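Monooxygenase (PDB 2I7G) probably acts as a flavin-dependent monooxygenase of the luciferase-like family, using molecular oxygen to oxidise an organic substrate. Local coordinates at residues B[104-113]-B[153-164]; B[270-281]-B[333-343]. All blocks are in the same frame, centred on the assembly; numbering follows the deposited sequence.

Contact 1. Residues B[104-113]-B[153-164]; sequences LSSDDPVRVF and LFAEKLDLLLAL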
loop_
_atom_site.group_PDB
_atom_site.type_symbol
_atom_site.label_atom_id
_atom_site.label_comp_id
_atom_site.label_asym_id
_atom_site.label_seq_id
_atom_site.Cartn_x
_atom_site.Cartn_y
_atom_site.Cartn_z
ATOM N N LEU B 104 5.488 -14.252 -0.136
ATOM C CA LEU B 104 5.286 -14.147 1.296
ATOM C C LEU B 104 6.571 -14.470 2.109
ATOM O O LEU B 104 6.820 -13.838 3.158
ATOM C CB LEU B 104 4.131 -15.068 1.700
ATOM C CG LEU B 104 3.778 -15.026 3.186
ATOM C CD1 LEU B 104 3.338 -13.583 3.603
ATOM C CD2 LEU B 104 2.653 -16.064 3.455
ATOM N N SER B 105 7.348 -15.447 1.638
ATOM C CA SER B 105 8.556 -15.887 2.369
ATOM C C SER B 105 9.497 -14.743 2.726
ATOM O O SER B 105 10.142 -14.788 3.771
ATOM C CB SER B 105 9.335 -16.943 1.589
ATOM O OG SER B 105 8.595 -18.132 1.496
ATOM N N SER B 106 9.558 -13.727 1.861
ATOM C CA SER B 106 10.492 -12.613 2.047
ATOM C C SER B 106 9.836 -11.363 2.623
ATOM O O SER B 106 10.477 -10.332 2.704
ATOM C CB SER B 106 11.303 -12.307 0.765
ATOM O OG SER B 106 10.468 -12.392 -0.362
ATOM N N ASP B 107 8.594 -11.494 3.095
ATOM C CA ASP B 107 7.862 -10.316 3.593
ATOM C C ASP B 107 7.481 -10.553 5.061
ATOM O O ASP B 107 7.721 -11.640 5.635
ATOM C CB ASP B 107 6.649 -10.006 2.700
ATOM C CG ASP B 107 6.269 -8.458 2.674
ATOM O OD1 ASP B 107 6.607 -7.664 3.624
ATOM O OD2 ASP B 107 5.597 -8.056 1.682
ATOM N N ASP B 108 6.909 -9.536 5.687
ATOM C CA ASP B 108 6.430 -9.690 7.059
ATOM C C ASP B 108 4.925 -9.957 6.984
ATOM O O ASP B 108 4.197 -9.087 6.507
ATOM C CB ASP B 108 6.666 -8.385 7.832
ATOM C CG ASP B 108 6.159 -8.462 9.299
ATOM O OD1 ASP B 108 5.449 -9.432 9.705
ATOM O OD2 ASP B 108 6.538 -7.568 10.074
ATOM N N PRO B 109 4.454 -11.157 7.407
ATOM C CA PRO B 109 3.018 -11.470 7.305
ATOM C C PRO B 109 2.111 -10.462 8.048
ATOM O O PRO B 109 0.979 -10.267 7.613
ATOM C CB PRO B 109 2.885 -12.863 7.920
ATOM C CG PRO B 109 4.269 -13.421 7.994
ATOM C CD PRO B 109 5.250 -12.293 7.917
ATOM N N VAL B 110 2.597 -9.871 9.142
ATOM C CA VAL B 110 1.826 -8.815 9.806
ATOM C C VAL B 110 1.565 -7.639 8.842
ATOM O O VAL B 110 0.427 -7.194 8.691
ATOM C CB VAL B 110 2.459 -8.343 11.137
ATOM C CG1 VAL B 110 1.593 -7.244 11.724
ATOM C CG2 VAL B 110 2.579 -9.554 12.126
ATOM N N ARG B 111 2.617 -7.154 8.189
ATOM C CA ARG B 111 2.443 -6.069 7.213
ATOM C C ARG B 111 1.556 -6.472 6.046
ATOM O O ARG B 111 0.708 -5.687 5.629
ATOM C CB ARG B 111 3.789 -5.560 6.649
ATOM C CG ARG B 111 4.759 -5.095 7.712
ATOM C CD ARG B 111 4.271 -3.775 8.349
ATOM N NE ARG B 111 5.363 -3.228 9.183
ATOM C CZ ARG B 111 5.291 -2.092 9.855
ATOM N NH1 ARG B 111 4.195 -1.350 9.804
ATOM N NH2 ARG B 111 6.329 -1.687 10.588
ATOM N N VAL B 112 1.773 -7.677 5.511
ATOM C CA VAL B 112 0.982 -8.156 4.387
ATOM C C VAL B 112 -0.489 -8.169 4.815
ATOM O O VAL B 112 -1.355 -7.646 4.106
ATOM C CB VAL B 112 1.475 -9.549 3.938
ATOM C CG1 VAL B 112 0.450 -10.165 2.947
ATOM C CG2 VAL B 112 2.913 -9.372 3.297
ATOM N N PHE B 113 -0.772 -8.727 5.981
ATOM C CA PHE B 113 -2.153 -8.781 6.441
ATOM C C PHE B 113 -2.746 -7.383 6.583
ATOM O O PHE B 113 -3.873 -7.149 6.172
ATOM C CB PHE B 113 -2.274 -9.533 7.765
ATOM C CG PHE B 113 -3.705 -9.687 8.240
ATOM C CD1 PHE B 113 -4.578 -10.597 7.625
ATOM C CD2 PHE B 113 -4.186 -8.895 9.252
ATOM C CE1 PHE B 113 -5.919 -10.719 8.056
ATOM C CE2 PHE B 113 -5.511 -9.046 9.714
ATOM C CZ PHE B 113 -6.369 -9.946 9.098
ATOM N N LEU B 153 10.729 -20.577 5.820
ATOM C CA LEU B 153 10.191 -19.196 5.758
ATOM C C LEU B 153 8.739 -19.208 5.280
ATOM O O LEU B 153 7.884 -18.528 5.841
ATOM C CB LEU B 153 11.002 -18.300 4.829
ATOM C CG LEU B 153 12.375 -17.857 5.344
ATOM C CD1 LEU B 153 13.189 -17.391 4.155
ATOM C CD2 LEU B 153 12.227 -16.747 6.395
ATOM N N PHE B 154 8.466 -19.995 4.246
ATOM C CA PHE B 154 7.120 -20.028 3.699
ATOM C C PHE B 154 6.166 -20.684 4.669
ATOM O O PHE B 154 5.095 -20.146 4.923
ATOM C CB PHE B 154 7.072 -20.725 2.348
ATOM C CG PHE B 154 5.760 -20.566 1.640
ATOM C CD1 PHE B 154 5.386 -19.331 1.067
ATOM C CD2 PHE B 154 4.875 -21.629 1.576
ATOM C CE1 PHE B 154 4.149 -19.193 0.377
ATOM C CE2 PHE B 154 3.633 -21.497 0.892
ATOM C CZ PHE B 154 3.278 -20.295 0.304
ATOM N N ALA B 155 6.581 -21.803 5.252
ATOM C CA ALA B 155 5.728 -22.537 6.184
ATOM C C ALA B 155 5.356 -21.672 7.395
ATOM O O ALA B 155 4.181 -21.571 7.755
ATOM C CB ALA B 155 6.417 -23.793 6.643
ATOM N N GLU B 156 6.352 -21.045 8.003
ATOM C CA GLU B 156 6.109 -20.284 9.244
ATOM C C GLU B 156 5.290 -19.040 8.918
ATOM O O GLU B 156 4.361 -18.688 9.626
ATOM C CB GLU B 156 7.422 -19.878 9.908
ATOM C CG GLU B 156 8.126 -21.058 10.577
ATOM C CD GLU B 156 9.229 -20.632 11.527
ATOM O OE1 GLU B 156 9.384 -19.412 11.753
ATOM O OE2 GLU B 156 9.947 -21.529 12.046
ATOM N N LYS B 157 5.636 -18.371 7.826
ATOM C CA LYS B 157 4.962 -17.091 7.530
ATOM C C LYS B 157 3.526 -17.295 7.063
ATOM O O LYS B 157 2.630 -16.504 7.371
ATOM C CB LYS B 157 5.778 -16.251 6.552
ATOM C CG LYS B 157 7.014 -15.683 7.237
ATOM C CD LYS B 157 7.961 -14.968 6.218
ATOM C CE LYS B 157 9.044 -14.216 6.963
ATOM N NZ LYS B 157 9.863 -13.366 6.049
ATOM N N LEU B 158 3.306 -18.391 6.353
ATOM C CA LEU B 158 1.954 -18.774 5.977
ATOM C C LEU B 158 1.217 -19.102 7.265
ATOM O O LEU B 158 0.056 -18.661 7.413
ATOM C CB LEU B 158 1.953 -19.962 4.997
ATOM C CG LEU B 158 0.575 -20.484 4.597
ATOM C CD1 LEU B 158 -0.301 -19.371 3.992
ATOM C CD2 LEU B 158 0.703 -21.604 3.583
ATOM N N ASP B 159 1.845 -19.903 8.194
ATOM C CA ASP B 159 1.195 -20.229 9.465
ATOM C C ASP B 159 0.827 -18.929 10.223
ATOM O O ASP B 159 -0.318 -18.753 10.680
ATOM C CB ASP B 159 2.119 -21.086 10.335
ATOM C CG ASP B 159 1.446 -21.565 11.592
ATOM O OD1 ASP B 159 0.506 -22.384 11.484
ATOM O OD2 ASP B 159 1.894 -21.166 12.694
ATOM N N LEU B 160 1.779 -17.986 10.309
ATOM C CA LEU B 160 1.409 -16.660 10.911
ATOM C C LEU B 160 0.248 -15.924 10.188
ATOM O O LEU B 160 -0.732 -15.484 10.811
ATOM C CB LEU B 160 2.623 -15.794 11.077
ATOM C CG LEU B 160 2.386 -14.385 11.619
ATOM C CD1 LEU B 160 1.623 -14.432 12.958
ATOM C CD2 LEU B 160 3.787 -13.768 11.745
ATOM N N LEU B 161 0.334 -15.795 8.868
ATOM C CA LEU B 161 -0.733 -15.131 8.112
ATOM C C LEU B 161 -2.107 -15.736 8.411
ATOM O O LEU B 161 -3.087 -15.013 8.592
ATOM C CB LEU B 161 -0.454 -15.214 6.605
ATOM C CG LEU B 161 -1.420 -14.487 5.675
ATOM C CD1 LEU B 161 -1.568 -13.007 6.004
ATOM C CD2 LEU B 161 -0.956 -14.687 4.224
ATOM N N LEU B 162 -2.189 -17.059 8.460
ATOM C CA LEU B 162 -3.478 -17.709 8.747
ATOM C C LEU B 162 -3.945 -17.458 10.195
ATOM O O LEU B 162 -5.142 -17.279 10.439
ATOM C CB LEU B 162 -3.395 -19.217 8.483
ATOM C CG LEU B 162 -3.144 -19.586 7.007
ATOM C CD1 LEU B 162 -2.816 -21.082 6.822
ATOM C CD2 LEU B 162 -4.306 -19.163 6.091
ATOM N N ALA B 163 -2.999 -17.416 11.133
ATOM C CA ALA B 163 -3.308 -17.082 12.535
ATOM C C ALA B 163 -3.900 -15.669 12.629
ATOM O O ALA B 163 -4.898 -15.455 13.334
ATOM C CB ALA B 163 -2.057 -17.184 13.371
ATOM N N LEU B 164 -3.297 -14.742 11.879
ATOM C CA LEU B 164 -3.713 -13.334 11.894
ATOM C C LEU B 164 -5.123 -13.188 11.371
ATOM O O LEU B 164 -5.912 -12.424 11.909
ATOM C CB LEU B 164 -2.770 -12.492 11.035
ATOM C CG LEU B 164 -1.328 -12.335 11.518
ATOM C CD1 LEU B 164 -0.534 -11.604 10.446
ATOM C CD2 LEU B 164 -1.282 -11.607 12.896
#

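Contact 2. Residues B[270-281]-B[333-343]; sequences QFYGPQAEVMNR and QMAIGLMPHDQ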
loop_
_atom_site.group_PDB
_atom_site.type_symbol
_atom_site.label_atom_id
_atom_site.label_comp_id
_atom_site.label_asym_id
_atom_site.label_seq_id
_atom_site.Cartn_x
_atom_site.Cartn_y
_atom_site.Cartn_z
ATOM N N GLN B 270 0.180 -10.359 -32.895
ATOM C CA GLN B 270 0.387 -9.301 -31.916
ATOM C C GLN B 270 1.138 -9.812 -30.693
ATOM O O GLN B 270 1.980 -9.089 -30.151
ATOM C CB GLN B 270 -0.937 -8.616 -31.522
ATOM C CG GLN B 270 -1.530 -7.827 -32.683
ATOM C CD GLN B 270 -2.948 -7.310 -32.412
ATOM O OE1 GLN B 270 -3.486 -7.431 -31.301
ATOM N NE2 GLN B 270 -3.575 -6.747 -33.468
ATOM N N PHE B 271 0.874 -11.057 -30.293
ATOM C CA PHE B 271 1.541 -11.677 -29.130
ATOM C C PHE B 271 2.981 -12.089 -29.460
ATOM O O PHE B 271 3.855 -11.998 -28.610
ATOM C CB PHE B 271 0.714 -12.874 -28.635
ATOM C CG PHE B 271 0.856 -13.204 -27.139
ATOM C CD1 PHE B 271 1.272 -14.472 -26.740
ATOM C CD2 PHE B 271 0.537 -12.269 -26.147
ATOM C CE1 PHE B 271 1.385 -14.804 -25.371
ATOM C CE2 PHE B 271 0.637 -12.602 -24.768
ATOM C CZ PHE B 271 1.049 -13.873 -24.398
ATOM N N TYR B 272 3.225 -12.522 -30.691
ATOM C CA TYR B 272 4.556 -12.990 -31.145
ATOM C C TYR B 272 5.431 -11.859 -31.733
ATOM O O TYR B 272 6.626 -12.053 -31.947
ATOM C CB TYR B 272 4.340 -14.034 -32.226
ATOM C CG TYR B 272 5.535 -14.812 -32.727
ATOM C CD1 TYR B 272 6.084 -14.543 -33.982
ATOM C CD2 TYR B 272 6.065 -15.882 -31.977
ATOM C CE1 TYR B 272 7.168 -15.307 -34.493
ATOM C CE2 TYR B 272 7.136 -16.662 -32.478
ATOM C CZ TYR B 272 7.678 -16.363 -33.722
ATOM O OH TYR B 272 8.723 -17.114 -34.206
ATOM N N GLY B 273 4.839 -10.699 -32.033
ATOM C CA GLY B 273 5.584 -9.615 -32.706
ATOM C C GLY B 273 6.868 -9.261 -31.956
ATOM O O GLY B 273 6.845 -9.168 -30.729
ATOM N N PRO B 274 7.997 -9.076 -32.683
ATOM C CA PRO B 274 9.310 -8.803 -32.050
ATOM C C PRO B 274 9.308 -7.570 -31.145
ATOM O O PRO B 274 9.941 -7.584 -30.071
ATOM C CB PRO B 274 10.251 -8.567 -33.242
ATOM C CG PRO B 274 9.538 -9.131 -34.443
ATOM C CD PRO B 274 8.077 -9.109 -34.159
ATOM N N GLN B 275 8.590 -6.524 -31.558
ATOM C CA GLN B 275 8.533 -5.276 -30.791
ATOM C C GLN B 275 7.913 -5.402 -29.384
ATOM O O GLN B 275 8.268 -4.632 -28.471
ATOM C CB GLN B 275 7.803 -4.191 -31.572
ATOM C CG GLN B 275 8.721 -3.341 -32.436
ATOM C CD GLN B 275 8.328 -1.861 -32.426
ATOM O OE1 GLN B 275 7.611 -1.390 -31.527
ATOM N NE2 GLN B 275 8.803 -1.120 -33.430
ATOM N N ALA B 276 6.994 -6.355 -29.212
ATOM C CA ALA B 276 6.325 -6.554 -27.893
ATOM C C ALA B 276 7.217 -7.290 -26.891
ATOM O O ALA B 276 6.999 -7.208 -25.683
ATOM C CB ALA B 276 4.971 -7.283 -28.051
ATOM N N GLU B 277 8.224 -8.008 -27.398
ATOM C CA GLU B 277 9.164 -8.787 -26.553
ATOM C C GLU B 277 8.480 -9.798 -25.612
ATOM O O GLU B 277 9.010 -10.144 -24.540
ATOM C CB GLU B 277 10.100 -7.847 -25.767
ATOM C CG GLU B 277 10.832 -6.827 -26.662
ATOM C CD GLU B 277 11.809 -5.957 -25.877
ATOM O OE1 GLU B 277 11.920 -6.148 -24.632
ATOM O OE2 GLU B 277 12.466 -5.079 -26.508
ATOM N N VAL B 278 7.302 -10.266 -25.990
ATOM C CA VAL B 278 6.621 -11.267 -25.187
ATOM C C VAL B 278 7.408 -12.603 -25.165
ATOM O O VAL B 278 7.563 -13.215 -24.101
ATOM C CB VAL B 278 5.162 -11.480 -25.686
ATOM C CG1 VAL B 278 4.501 -12.678 -24.967
ATOM C CG2 VAL B 278 4.354 -10.201 -25.482
HETATM N N MSE B 279 7.916 -13.034 -26.327
HETATM C CA MSE B 279 8.538 -14.365 -26.424
HETATM C C MSE B 279 9.837 -14.524 -25.596
HETATM O O MSE B 279 10.195 -15.658 -25.207
HETATM C CB MSE B 279 8.719 -14.803 -27.896
HETATM C CG MSE B 279 7.388 -14.862 -28.688
HETATM SE SE MSE B 279 6.090 -16.112 -27.862
HETATM C CE MSE B 279 4.548 -14.979 -27.925
ATOM N N ASN B 280 10.517 -13.401 -25.334
ATOM C CA ASN B 280 11.712 -13.374 -24.478
ATOM C C ASN B 280 11.464 -13.927 -23.070
ATOM O O ASN B 280 12.391 -14.449 -22.430
ATOM C CB ASN B 280 12.276 -11.946 -24.376
ATOM C CG ASN B 280 12.905 -11.459 -25.683
ATOM O OD1 ASN B 280 13.045 -10.256 -25.904
ATOM N ND2 ASN B 280 13.284 -12.392 -26.544
ATOM N N ARG B 281 10.226 -13.786 -22.591
ATOM C CA ARG B 281 9.818 -14.346 -21.298
ATOM C C ARG B 281 9.046 -15.667 -21.496
ATOM O O ARG B 281 9.404 -16.701 -20.886
ATOM C CB ARG B 281 8.985 -13.360 -20.466
ATOM C CG ARG B 281 8.376 -14.014 -19.218
ATOM C CD ARG B 281 8.397 -13.047 -18.024
ATOM N NE ARG B 281 7.430 -11.934 -18.138
ATOM C CZ ARG B 281 6.148 -12.002 -17.806
ATOM N NH1 ARG B 281 5.605 -13.164 -17.380
ATOM N NH2 ARG B 281 5.402 -10.907 -17.925
ATOM N N GLN B 333 -2.967 -14.160 -18.183
ATOM C CA GLN B 333 -1.960 -13.084 -18.223
ATOM C C GLN B 333 -1.686 -12.752 -19.694
ATOM O O GLN B 333 -1.091 -13.563 -20.421
ATOM C CB GLN B 333 -0.677 -13.495 -17.486
ATOM C CG GLN B 333 0.421 -12.429 -17.592
ATOM C CD GLN B 333 1.661 -12.752 -16.755
ATOM O OE1 GLN B 333 1.572 -13.042 -15.557
ATOM N NE2 GLN B 333 2.790 -12.626 -17.347
HETATM N N MSE B 334 -2.180 -11.591 -20.129
HETATM C CA MSE B 334 -1.989 -11.088 -21.504
HETATM C C MSE B 334 -0.946 -9.969 -21.528
HETATM O O MSE B 334 -0.083 -9.900 -22.422
HETATM C CB MSE B 334 -3.310 -10.517 -22.057
HETATM C CG MSE B 334 -4.501 -11.451 -21.986
HETATM SE SE MSE B 334 -6.105 -10.734 -22.899
HETATM C CE MSE B 334 -6.426 -9.194 -21.795
ATOM N N ALA B 335 -1.050 -9.059 -20.554
ATOM C CA ALA B 335 -0.220 -7.831 -20.569
ATOM C C ALA B 335 1.190 -8.251 -20.132
ATOM O O ALA B 335 1.487 -8.343 -18.916
ATOM C CB ALA B 335 -0.809 -6.783 -19.636
ATOM N N ILE B 336 2.011 -8.580 -21.130
ATOM C CA ILE B 336 3.383 -9.110 -20.933
ATOM C C ILE B 336 4.345 -8.254 -21.746
ATOM O O ILE B 336 3.970 -7.738 -22.799
ATOM C CB ILE B 336 3.444 -10.588 -21.398
ATOM C CG1 ILE B 336 2.513 -11.450 -20.543
ATOM C CG2 ILE B 336 4.866 -11.184 -21.303
ATOM C CD1 ILE B 336 2.271 -12.794 -21.156
ATOM N N GLY B 337 5.578 -8.081 -21.257
ATOM C CA GLY B 337 6.595 -7.322 -21.982
ATOM C C GLY B 337 6.076 -5.954 -22.433
ATOM O O GLY B 337 5.474 -5.202 -21.652
ATOM N N LEU B 338 6.300 -5.632 -23.694
ATOM C CA LEU B 338 5.949 -4.322 -24.210
ATOM C C LEU B 338 4.696 -4.392 -25.089
ATOM O O LEU B 338 4.567 -3.610 -26.040
ATOM C CB LEU B 338 7.131 -3.713 -24.992
ATOM C CG LEU B 338 8.517 -3.690 -24.292
ATOM C CD1 LEU B 338 9.573 -2.925 -25.098
ATOM C CD2 LEU B 338 8.375 -3.164 -22.853
HETATM N N MSE B 339 3.786 -5.320 -24.780
HETATM C CA MSE B 339 2.494 -5.372 -25.514
HETATM C C MSE B 339 1.901 -3.968 -25.505
HETATM O O MSE B 339 1.795 -3.345 -24.433
HETATM C CB MSE B 339 1.472 -6.296 -24.853
HETATM C CG MSE B 339 1.659 -7.795 -25.062
HETATM SE SE MSE B 339 1.505 -8.197 -26.986
HETATM C CE MSE B 339 -0.427 -7.919 -27.169
ATOM N N PRO B 340 1.481 -3.471 -26.671
ATOM C CA PRO B 340 0.893 -2.127 -26.725
ATOM C C PRO B 340 -0.406 -2.053 -25.877
ATOM O O PRO B 340 -1.250 -2.986 -25.890
ATOM C CB PRO B 340 0.570 -1.949 -28.205
ATOM C CG PRO B 340 1.425 -2.922 -28.912
ATOM C CD PRO B 340 1.547 -4.099 -28.005
ATOM N N HIS B 341 -0.559 -0.942 -25.173
ATOM C CA HIS B 341 -1.735 -0.723 -24.309
ATOM C C HIS B 341 -3.087 -0.877 -25.043
ATOM O O HIS B 341 -4.015 -1.505 -24.526
ATOM C CB HIS B 341 -1.636 0.672 -23.674
ATOM C CG HIS B 341 -2.740 0.958 -22.707
ATOM N ND1 HIS B 341 -3.020 0.133 -21.643
ATOM C CD2 HIS B 341 -3.665 1.947 -22.673
ATOM C CE1 HIS B 341 -4.036 0.627 -20.957
ATOM N NE2 HIS B 341 -4.449 1.725 -21.567
ATOM N N ASP B 342 -3.172 -0.329 -26.258
ATOM C CA ASP B 342 -4.418 -0.387 -27.050
ATOM C C ASP B 342 -4.850 -1.842 -27.292
ATOM O O ASP B 342 -6.031 -2.188 -27.154
ATOM C CB ASP B 342 -4.317 0.417 -28.375
ATOM C CG ASP B 342 -3.305 -0.158 -29.367
ATOM O OD1 ASP B 342 -2.221 -0.622 -28.961
ATOM O OD2 ASP B 342 -3.602 -0.141 -30.583
ATOM N N GLN B 343 -3.878 -2.680 -27.629
ATOM C CA GLN B 343 -4.120 -4.097 -27.891
ATOM C C GLN B 343 -4.581 -4.822 -26.622
ATOM O O GLN B 343 -5.505 -5.649 -26.682
ATOM C CB GLN B 343 -2.882 -4.767 -28.521
ATOM C CG GLN B 343 -2.590 -4.185 -29.914
ATOM C CD GLN B 343 -1.338 -4.764 -30.553
ATOM O OE1 GLN B 343 -0.609 -5.563 -29.952
ATOM N NE2 GLN B 343 -1.091 -4.357 -31.815
HETATM O O HOH W 1 1.741 -6.307 -30.680
HETATM O O HOH W 2 2.866 -9.497 -16.900
#

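Contact 1. Residues B[104-113]-B[153-164]
Leu-153 opens the contact by resting its CB 3.8 Å from the carbonyl oxygen of Ser-105. The branches of the leucine gather round the same oxygen, and one turn on the lysine takes hold of it. The ring of Phe-154 lies beside the 3-10 segment, its edge at Ser-105 OG and CE1 near Leu-104 CB.

Lys-157 is the polar centre. Its CG is anti to the carbonyl carbon (chi1 -72°) and the chain beyond is extended, which carries the ammonium group past Leu-104 and Pro-109 to the loop. There NZ donates to Ser-105 O at 2.7 Å and to Asp-107 O at 2.8 Å, reaching the former from well above its carbonyl plane, 47° out of it. A further hydrogen bond with Tyr-145 OH helps satisfy this buried charge. The methylenes are equally useful: Lys-157 CB packs 3.5 Å from Pro-109 CG, the two side chains crossing at about a right angle.

Leu-158 offers mainly its backbone, Leu-104 CD2 lying 3.8 Å from its CA. Leu-160 places CD2 against Pro-109 CG at 3.8 Å, while Leu-161 splits its methyls, CD2 going to Leu-104 CD2 (3.9 Å) and CD1 to Phe-113 CB. Proline suits the first turn of helix 109-122, where no backbone N-H is required, and its compact ring fits between Lys-157 and Leu-160. Leu-164 finishes the row: CB makes a CH-pi contact over one face of the Phe-113 ring, and CD1 sits over the Pro-109 to Val-110 backbone.

The axes of 109-113 and 153-164 run in the same general sense but are inclined, with a signed crossing angle of -44°. Both pack on strand 127-131 of the TIM barrel, through Val-112 and Leu-161 on Ile-129; helix 136-143 covers the Ser-105 end, and strand 169-172 flanks Leu-160 and Leu-164.

Contact 2. Residues B[270-281]-B[333-343]
Met-339, present as selenomethionine, reaches back across the contact to the 270-281 segment. Its CB leads away from that segment, but the chain then bends at the next two torsions (chi2 -62°) and returns. CG meets Val-278 CG2 at 3.6 Å. SE follows, 3.7 Å from Ala-276 CB and 3.3 Å from the carbonyl oxygen of Gln-270; CE ends near that same oxygen and Gln-270 CB. A flexible, unbranched chain suits this curved path, and the small side chain of Ala-276 allows the chalcogen of this methionine position, selenium here, to come close.

The backbone joins just before it. Leu-338 N donates to Ala-276 O at 2.6 Å with a fairly straight N-H (159°). The donor belongs to a type II' beta turn from Ile-336 to Met-339, whose second position has the positive phi that glycine, here Gly-337, adopts readily. This turn lies in the loop leading from barrel strand 329-333 to helix 341-363, at the C-terminal end of the strands, the end that carries the active site in TIM-barrel enzymes.

Ile-336 divides its branches between two flat groups: CD1 reaches Phe-271 CZ at 3.6 Å, and CG2 lies over one face of the Arg-281 guanidinium, 3.4 Å from NH2. Val-278 CG1 sits centrally over a face of the Phe-271 ring. Arg-281 NH2 forms a salt bridge with Asp-31, which also accepts from Gly-337 N, and water 2 links NH2 to Ala-335 O. At the far end the amides of Gln-270 and Gln-343 stack, their planes 13° apart, while water 1 donates to both Gln-270 O and Gln-343 OE1.

Following the chain from the N terminus, contact 1 comes first: the segment leaving strand 96-99 enters helix 109-122, and the chain passes through strand 127-131 and helix 136-143 before 153-164 closes the loop. Contact 2 opens later, after strand 252-260, and closes when strand 329-333 gives way to helix 341-363. The two loops therefore follow in series, neither nesting nor crossing. They lie on opposite sides of the chain's centre, their own centres about 34 Å apart and their nearest atoms about 16 Å apart. Contact 1 joins two neighbouring helices on the outside of the barrel, whereas contact 2 joins excursions that follow two adjacent strands of it.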